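Local coordinates for putative triphosphoribosyl-dephospho-coA synthase (Archaeoglobus fulgidus DSM 4304, PDB 3H9P), which is of uncertain function but probably belongs to the CitG-like enzymes that transfer the triphosphoribosyl group of ATP to dephospho-CoA, at residues 146-149 against 155-158; 157-162 against 183-188; 172-177 against 238-243. All coordinates share one frame; numbering follows the deposited sequence.

Contact 1 (146-149 against 155-158); sequences IARE and KISI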
loop_
_atom_site.group_PDB
_atom_site.type_symbol
_atom_site.label_atom_id
_atom_site.label_comp_id
_atom_site.label_asym_id
_atom_site.label_seq_id
_atom_site.Cartn_x
_atom_site.Cartn_y
_atom_site.Cartn_z
ATOM N N ILE A 146 2.975 -8.610 8.227
ATOM C CA ILE A 146 4.137 -9.476 7.972
ATOM C C ILE A 146 5.406 -8.630 7.967
ATOM O O ILE A 146 6.443 -9.058 8.513
ATOM C CB ILE A 146 3.957 -10.316 6.672
ATOM C CG1 ILE A 146 2.957 -11.442 6.927
ATOM C CG2 ILE A 146 5.294 -10.884 6.097
ATOM C CD1 ILE A 146 2.218 -11.901 5.636
ATOM N N ALA A 147 5.300 -7.429 7.381
ATOM C CA ALA A 147 6.422 -6.456 7.284
ATOM C C ALA A 147 6.958 -6.088 8.665
ATOM O O ALA A 147 8.157 -6.069 8.935
ATOM C CB ALA A 147 5.940 -5.179 6.561
ATOM N N ARG A 148 6.001 -5.792 9.522
ATOM C CA ARG A 148 6.183 -5.476 10.928
ATOM C C ARG A 148 6.812 -6.623 11.754
ATOM O O ARG A 148 7.658 -6.364 12.598
ATOM C CB ARG A 148 4.802 -5.082 11.422
ATOM C CG ARG A 148 4.487 -5.145 12.895
ATOM C CD ARG A 148 3.399 -4.153 13.032
ATOM N NE ARG A 148 2.288 -4.599 13.831
ATOM C CZ ARG A 148 1.069 -4.103 13.708
ATOM N NH1 ARG A 148 0.811 -3.193 12.770
ATOM N NH2 ARG A 148 0.109 -4.539 14.507
ATOM N N GLU A 149 6.412 -7.871 11.508
ATOM C CA GLU A 149 7.136 -9.055 12.012
ATOM C C GLU A 149 8.586 -9.131 11.490
ATOM O O GLU A 149 9.504 -9.575 12.198
ATOM C CB GLU A 149 6.421 -10.351 11.570
ATOM C CG GLU A 149 5.076 -10.559 12.221
ATOM C CD GLU A 149 5.200 -10.872 13.696
ATOM O OE1 GLU A 149 5.466 -12.032 14.058
ATOM O OE2 GLU A 149 5.055 -9.948 14.493
ATOM N N LYS A 155 7.262 -10.258 16.764
ATOM C CA LYS A 155 6.496 -10.136 18.017
ATOM C C LYS A 155 5.114 -10.832 18.000
ATOM O O LYS A 155 4.732 -11.454 18.980
ATOM C CB LYS A 155 6.394 -8.688 18.446
ATOM C CG LYS A 155 7.696 -8.204 19.119
ATOM C CD LYS A 155 7.916 -6.700 18.941
ATOM C CE LYS A 155 7.001 -5.844 19.817
ATOM N NZ LYS A 155 7.025 -4.377 19.409
ATOM N N ILE A 156 4.376 -10.749 16.908
ATOM C CA ILE A 156 3.118 -11.485 16.831
ATOM C C ILE A 156 3.301 -13.016 16.873
ATOM O O ILE A 156 2.598 -13.715 17.583
ATOM C CB ILE A 156 2.303 -11.045 15.602
ATOM C CG1 ILE A 156 2.000 -9.540 15.733
ATOM C CG2 ILE A 156 1.019 -11.841 15.512
ATOM C CD1 ILE A 156 1.714 -8.776 14.389
ATOM N N SER A 157 4.291 -13.529 16.171
ATOM C CA SER A 157 4.529 -14.949 16.124
ATOM C C SER A 157 4.892 -15.540 17.481
ATOM O O SER A 157 4.430 -16.629 17.833
ATOM C CB SER A 157 5.642 -15.245 15.097
ATOM O OG SER A 157 5.225 -14.769 13.823
ATOM N N ILE A 158 5.742 -14.828 18.209
ATOM C CA ILE A 158 6.155 -15.171 19.586
ATOM C C ILE A 158 4.979 -15.194 20.559
ATOM O O ILE A 158 4.829 -16.145 21.329
ATOM C CB ILE A 158 7.231 -14.169 20.118
ATOM C CG1 ILE A 158 8.524 -14.363 19.338
ATOM C CG2 ILE A 158 7.485 -14.324 21.660
ATOM C CD1 ILE A 158 9.481 -13.194 19.440
#
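Glu-149 and the opening turn of helix 155-167 illustrate how a buried carboxylate can span the short connection between two consecutive helices of an all-alpha fold, the acid accepting N-H groups from the first turn of the second helix. Each carboxylate oxygen takes its own backbone N-H: OE2 accepts from N of Ile-156 at 2.6 Å, and OE1 accepts from N of Ser-157 at 2.8 Å. Both donors arrive on the syn side, but neither is in the plane of the group; the first lies 22° out of it and the second 34°. OE1 carries a further bond, from OG of Ser-157 at 2.8 Å, and this donor meets the oxygen nearly in line with its C-O bond. Three donors therefore grip one carboxylate and fix its rotation. The serine hydroxyl has a second partner in OG of Ser-238, which connects this turn to helix 230-246. OE2 also lies 3.2 Å from N of Lys-155, but the approach is too bent for a hydrogen bond; that N-H is directed to OD1 of Asp-152 instead. With an alanine in place of Glu-149, the N-H groups of Ile-156 and Ser-157 and the serine hydroxyl would probably lose this acceptor, and the two helices their polar tie. The reach of Glu-149 comes from a bend at chi2 (-70°), which folds the acid over toward helix 155-167 rather than letting it run out straight. Beyond the bonds comes the packing. The side chain of Ile-156 crosses that of Glu-149 at about a right angle, its CB 3.5 Å from CD of the acid, while Leu-63 and Leu-235 touch the glutamate from helices 58-68 and 230-246. At the outer margin, CD1 of Ile-156 approaches NE of Arg-148 obliquely at 4.3 Å.

Contact 2 (157-162 against 183-188); sequences SIEGAK and SKFPDP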
loop_
_atom_site.group_PDB
_atom_site.type_symbol
_atom_site.label_atom_id
_atom_site.label_comp_id
_atom_site.label_asym_id
_atom_site.label_seq_id
_atom_site.Cartn_x
_atom_site.Cartn_y
_atom_site.Cartn_z
ATOM N N SER A 157 4.291 -13.529 16.171
ATOM C CA SER A 157 4.529 -14.949 16.124
ATOM C C SER A 157 4.892 -15.540 17.481
ATOM O O SER A 157 4.430 -16.629 17.833
ATOM C CB SER A 157 5.642 -15.245 15.097
ATOM O OG SER A 157 5.225 -14.769 13.823
ATOM N N ILE A 158 5.742 -14.828 18.209
ATOM C CA ILE A 158 6.155 -15.171 19.586
ATOM C C ILE A 158 4.979 -15.194 20.559
ATOM O O ILE A 158 4.829 -16.145 21.329
ATOM C CB ILE A 158 7.231 -14.169 20.118
ATOM C CG1 ILE A 158 8.524 -14.363 19.338
ATOM C CG2 ILE A 158 7.485 -14.324 21.660
ATOM C CD1 ILE A 158 9.481 -13.194 19.440
ATOM N N GLU A 159 4.139 -14.172 20.487
ATOM C CA GLU A 159 2.922 -14.083 21.304
ATOM C C GLU A 159 1.982 -15.237 20.954
ATOM O O GLU A 159 1.392 -15.851 21.844
ATOM C CB GLU A 159 2.224 -12.708 21.104
ATOM C CG GLU A 159 0.771 -12.673 21.528
ATOM C CD GLU A 159 -0.031 -11.515 20.938
ATOM O OE1 GLU A 159 0.466 -10.774 20.031
ATOM O OE2 GLU A 159 -1.201 -11.348 21.384
ATOM N N GLY A 160 1.849 -15.533 19.665
ATOM C CA GLY A 160 1.086 -16.695 19.230
ATOM C C GLY A 160 1.718 -17.994 19.753
ATOM O O GLY A 160 0.985 -18.907 20.198
ATOM N N ALA A 161 3.058 -18.068 19.757
ATOM C CA ALA A 161 3.712 -19.282 20.226
ATOM C C ALA A 161 3.436 -19.509 21.728
ATOM O O ALA A 161 3.048 -20.602 22.163
ATOM C CB ALA A 161 5.194 -19.227 19.947
ATOM N N LYS A 162 3.599 -18.454 22.509
ATOM C CA LYS A 162 3.255 -18.497 23.918
ATOM C C LYS A 162 1.781 -18.893 24.144
ATOM O O LYS A 162 1.480 -19.632 25.073
ATOM C CB LYS A 162 3.569 -17.161 24.557
ATOM C CG LYS A 162 5.047 -16.777 24.526
ATOM C CD LYS A 162 5.256 -15.413 25.222
ATOM C CE LYS A 162 6.712 -15.189 25.582
ATOM N NZ LYS A 162 7.067 -13.733 25.692
ATOM N N SER A 183 -9.347 -11.997 16.002
ATOM C CA SER A 183 -9.964 -10.864 16.742
ATOM C C SER A 183 -9.043 -9.696 17.110
ATOM O O SER A 183 -9.499 -8.705 17.683
ATOM C CB SER A 183 -10.831 -11.281 17.959
ATOM O OG SER A 183 -10.746 -12.644 18.278
ATOM N N LYS A 184 -7.772 -9.783 16.774
ATOM C CA LYS A 184 -6.823 -8.831 17.311
ATOM C C LYS A 184 -6.255 -7.964 16.193
ATOM O O LYS A 184 -5.968 -6.790 16.381
ATOM C CB LYS A 184 -5.714 -9.605 18.033
ATOM C CG LYS A 184 -4.842 -8.811 18.938
ATOM C CD LYS A 184 -3.789 -9.729 19.528
ATOM C CE LYS A 184 -2.962 -9.042 20.572
ATOM N NZ LYS A 184 -3.522 -9.382 21.893
ATOM N N PHE A 185 -6.090 -8.546 15.016
ATOM C CA PHE A 185 -5.403 -7.828 13.958
ATOM C C PHE A 185 -6.299 -7.876 12.751
ATOM O O PHE A 185 -6.666 -8.965 12.314
ATOM C CB PHE A 185 -4.048 -8.462 13.657
ATOM C CG PHE A 185 -3.105 -8.472 14.828
ATOM C CD1 PHE A 185 -2.513 -7.287 15.278
ATOM C CD2 PHE A 185 -2.805 -9.662 15.462
ATOM C CE1 PHE A 185 -1.638 -7.300 16.334
ATOM C CE2 PHE A 185 -1.935 -9.692 16.542
ATOM C CZ PHE A 185 -1.357 -8.517 16.993
ATOM N N PRO A 186 -6.715 -6.691 12.265
ATOM C CA PRO A 186 -7.432 -6.599 10.987
ATOM C C PRO A 186 -6.470 -7.085 9.898
ATOM O O PRO A 186 -5.280 -6.755 9.928
ATOM C CB PRO A 186 -7.739 -5.104 10.832
ATOM C CG PRO A 186 -7.258 -4.429 12.078
ATOM C CD PRO A 186 -6.338 -5.377 12.818
ATOM N N ASP A 187 -6.960 -7.926 9.004
ATOM C CA ASP A 187 -6.133 -8.560 7.985
ATOM C C ASP A 187 -5.903 -7.591 6.819
ATOM O O ASP A 187 -6.872 -7.193 6.135
ATOM C CB ASP A 187 -6.822 -9.838 7.472
ATOM C CG ASP A 187 -5.848 -10.797 6.784
ATOM O OD1 ASP A 187 -5.172 -10.364 5.823
ATOM O OD2 ASP A 187 -5.743 -11.983 7.207
ATOM N N PRO A 188 -4.634 -7.211 6.585
ATOM C CA PRO A 188 -4.267 -6.330 5.486
ATOM C C PRO A 188 -4.816 -6.811 4.122
ATOM O O PRO A 188 -5.225 -5.999 3.309
ATOM C CB PRO A 188 -2.727 -6.352 5.511
ATOM C CG PRO A 188 -2.350 -7.531 6.291
ATOM C CD PRO A 188 -3.444 -7.731 7.290
#
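Glu-159 and Lys-184 form a surface salt bridge that joins a helix to a loop within this all-helical fold: the acid stands on helix 155-167, the lysine on the connection between helices 171-182 and 188-194. The ionic part is a single link, OE2 of Glu-159 to NZ of Lys-184 at 3.1 Å. The two side chains reach for each other from opposite directions. On the glutamate side the chain runs out extended, with CG placed anti to the backbone N (chi1 161°); the lysine is straight as far as CE, which lies 3.0 Å from OE2 of Glu-159, and its last torsion (chi4 97°) then turns NZ to the same oxygen. Aliphatic and aromatic contacts accompany the charge pair. CG of Lys-184 sits 3.9 Å above one face of the Phe-185 ring, displaced toward its rim, so the neighbouring side chains run out together from the loop. Farther along, Asp-187 is the N-cap of helix 188-194; its OD1 takes N of Leu-189, and its OD2 bonds N of Ile-232 in helix 230-246. The other glutamate oxygen completes the contact, OE1 lying at the ring edge near its plane, 4.2 Å from CZ of Phe-185.

Contact 3 (172-177 against 238-243); sequences KAVVEL and SSIFLA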
loop_
_atom_site.group_PDB
_atom_site.type_symbol
_atom_site.label_atom_id
_atom_site.label_comp_id
_atom_site.label_asym_id
_atom_site.label_seq_id
_atom_site.Cartn_x
_atom_site.Cartn_y
_atom_site.Cartn_z
ATOM N N LYS A 172 -6.982 -28.248 18.500
ATOM C CA LYS A 172 -7.776 -27.317 19.313
ATOM C C LYS A 172 -7.047 -26.018 19.641
ATOM O O LYS A 172 -7.579 -24.927 19.417
ATOM C CB LYS A 172 -8.204 -28.018 20.616
ATOM C CG LYS A 172 -8.808 -27.123 21.712
ATOM C CD LYS A 172 -10.290 -26.931 21.489
ATOM C CE LYS A 172 -10.964 -26.339 22.714
ATOM N NZ LYS A 172 -10.646 -24.889 22.868
ATOM N N ALA A 173 -5.831 -26.138 20.165
ATOM C CA ALA A 173 -5.022 -24.973 20.460
ATOM C C ALA A 173 -4.797 -24.132 19.205
ATOM O O ALA A 173 -4.815 -22.895 19.277
ATOM C CB ALA A 173 -3.686 -25.373 21.066
ATOM N N VAL A 174 -4.560 -24.794 18.072
ATOM C CA VAL A 174 -4.259 -24.074 16.826
ATOM C C VAL A 174 -5.480 -23.271 16.373
ATOM O O VAL A 174 -5.340 -22.125 15.928
ATOM C CB VAL A 174 -3.773 -25.003 15.677
ATOM C CG1 VAL A 174 -3.705 -24.227 14.350
ATOM C CG2 VAL A 174 -2.407 -25.574 15.991
ATOM N N VAL A 175 -6.667 -23.870 16.511
ATOM C CA VAL A 175 -7.923 -23.175 16.255
ATOM C C VAL A 175 -8.071 -21.997 17.209
ATOM O O VAL A 175 -8.270 -20.856 16.782
ATOM C CB VAL A 175 -9.136 -24.109 16.438
ATOM C CG1 VAL A 175 -10.436 -23.366 16.131
ATOM C CG2 VAL A 175 -8.984 -25.319 15.549
ATOM N N GLU A 176 -7.970 -22.259 18.505
ATOM C CA GLU A 176 -8.040 -21.148 19.427
ATOM C C GLU A 176 -7.048 -20.044 19.043
ATOM O O GLU A 176 -7.427 -18.885 19.050
ATOM C CB GLU A 176 -7.945 -21.569 20.893
ATOM C CG GLU A 176 -9.109 -22.467 21.363
ATOM C CD GLU A 176 -10.511 -21.995 20.944
ATOM O OE1 GLU A 176 -10.767 -20.790 20.827
ATOM O OE2 GLU A 176 -11.384 -22.849 20.732
ATOM N N LEU A 177 -5.820 -20.400 18.661
ATOM C CA LEU A 177 -4.858 -19.381 18.200
ATOM C C LEU A 177 -5.420 -18.574 17.047
ATOM O O LEU A 177 -5.393 -17.357 17.067
ATOM C CB LEU A 177 -3.494 -19.963 17.795
ATOM C CG LEU A 177 -2.486 -18.868 17.323
ATOM C CD1 LEU A 177 -2.385 -17.656 18.301
ATOM C CD2 LEU A 177 -1.098 -19.376 17.052
ATOM N N SER A 238 3.459 -19.266 11.452
ATOM C CA SER A 238 4.774 -18.890 11.953
ATOM C C SER A 238 4.837 -19.112 13.486
ATOM O O SER A 238 5.890 -19.485 14.013
ATOM C CB SER A 238 5.120 -17.455 11.564
ATOM O OG SER A 238 4.217 -16.544 12.136
ATOM N N SER A 239 3.705 -18.866 14.174
ATOM C CA SER A 239 3.565 -19.141 15.607
ATOM C C SER A 239 3.745 -20.639 15.945
ATOM O O SER A 239 4.349 -20.950 16.960
ATOM C CB SER A 239 2.183 -18.699 16.125
ATOM O OG SER A 239 2.069 -17.309 16.140
ATOM N N ILE A 240 3.162 -21.528 15.120
ATOM C CA ILE A 240 3.319 -22.965 15.265
ATOM C C ILE A 240 4.791 -23.327 15.158
ATOM O O ILE A 240 5.308 -24.059 15.975
ATOM C CB ILE A 240 2.499 -23.779 14.199
ATOM C CG1 ILE A 240 0.985 -23.659 14.430
ATOM C CG2 ILE A 240 2.865 -25.283 14.255
ATOM C CD1 ILE A 240 0.118 -24.182 13.273
ATOM N N PHE A 241 5.465 -22.787 14.145
ATOM C CA PHE A 241 6.873 -23.034 13.973
ATOM C C PHE A 241 7.668 -22.650 15.219
ATOM O O PHE A 241 8.466 -23.426 15.698
ATOM C CB PHE A 241 7.488 -22.396 12.715
ATOM C CG PHE A 241 8.978 -22.748 12.558
ATOM C CD1 PHE A 241 9.368 -23.991 12.080
ATOM C CD2 PHE A 241 9.967 -21.886 13.017
ATOM C CE1 PHE A 241 10.727 -24.364 12.002
ATOM C CE2 PHE A 241 11.334 -22.237 12.944
ATOM C CZ PHE A 241 11.712 -23.486 12.443
ATOM N N LEU A 242 7.474 -21.445 15.726
ATOM C CA LEU A 242 8.164 -21.079 16.977
ATOM C C LEU A 242 7.817 -21.983 18.157
ATOM O O LEU A 242 8.713 -22.408 18.897
ATOM C CB LEU A 242 7.959 -19.603 17.330
ATOM C CG LEU A 242 8.557 -18.671 16.271
ATOM C CD1 LEU A 242 8.233 -17.180 16.501
ATOM C CD2 LEU A 242 10.083 -18.903 16.173
ATOM N N ALA A 243 6.540 -22.326 18.316
ATOM C CA ALA A 243 6.149 -23.160 19.462
ATOM C C ALA A 243 6.808 -24.550 19.400
ATOM O O ALA A 243 7.201 -25.128 20.453
ATOM C CB ALA A 243 4.613 -23.264 19.573
#
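Val-174 and Leu-177 meet Ile-240 and Ser-239 with no flat group between them, and the planar groups of the two segments are engaged in other directions. The carboxylate of Glu-176 is turned from helix 230-246: NZ of Lys-172, one turn earlier, meets its OE2 at 3.0 Å from above the plane, 36° out of it, and Arg-215 makes a second salt bridge to the same oxygen. The Phe-241 ring packs on Leu-64 and Leu-67 of helix 58-68. What joins the helices is two small van der Waals contacts, one of them between apolar side chains. CD1 of Ile-240 reaches both branches of Val-174, 4.0 Å from CG1 and equally far from CG2, and the two side chains cross at about a right angle; Trp-248 also touches Val-174. Leu-177 extends toward its partner with CG opposite the backbone N (chi1 -179°), which brings CD2 to within 3.5 Å of CB of Ser-239, tighter than usual for two carbons. The hydroxyl of that serine bonds O of Ser-157 on helix 155-167 and also O of Leu-235 in its own helix. Packing through a few side chains, here valine on isoleucine and leucine on serine, is how these neighbouring helices meet in the all-alpha fold.

How the contacts relate
Helix 155-167 is the common element of contacts 1 and 2, which share Ser-157 and Ile-158 and have centres about 8 Å apart. Phe-185 bridges them, its CZ packing 3.7 Å from CG1 of Ile-156. Contact 3 lies about 14 Å from contact 1 and 10 Å from contact 2, centre to centre, joining the next helix, 171-182, to helix 230-246. Along the chain, contact 1 closes before contact 3 opens, whereas the segments of contacts 2 and 3 alternate. Helix 230-246 thus returns from late in the sequence to pack against helix 155-167, CD1 of Leu-242 reaching CB of Ser-157, so short-range and long-range contacts interlock within one all-helical fold.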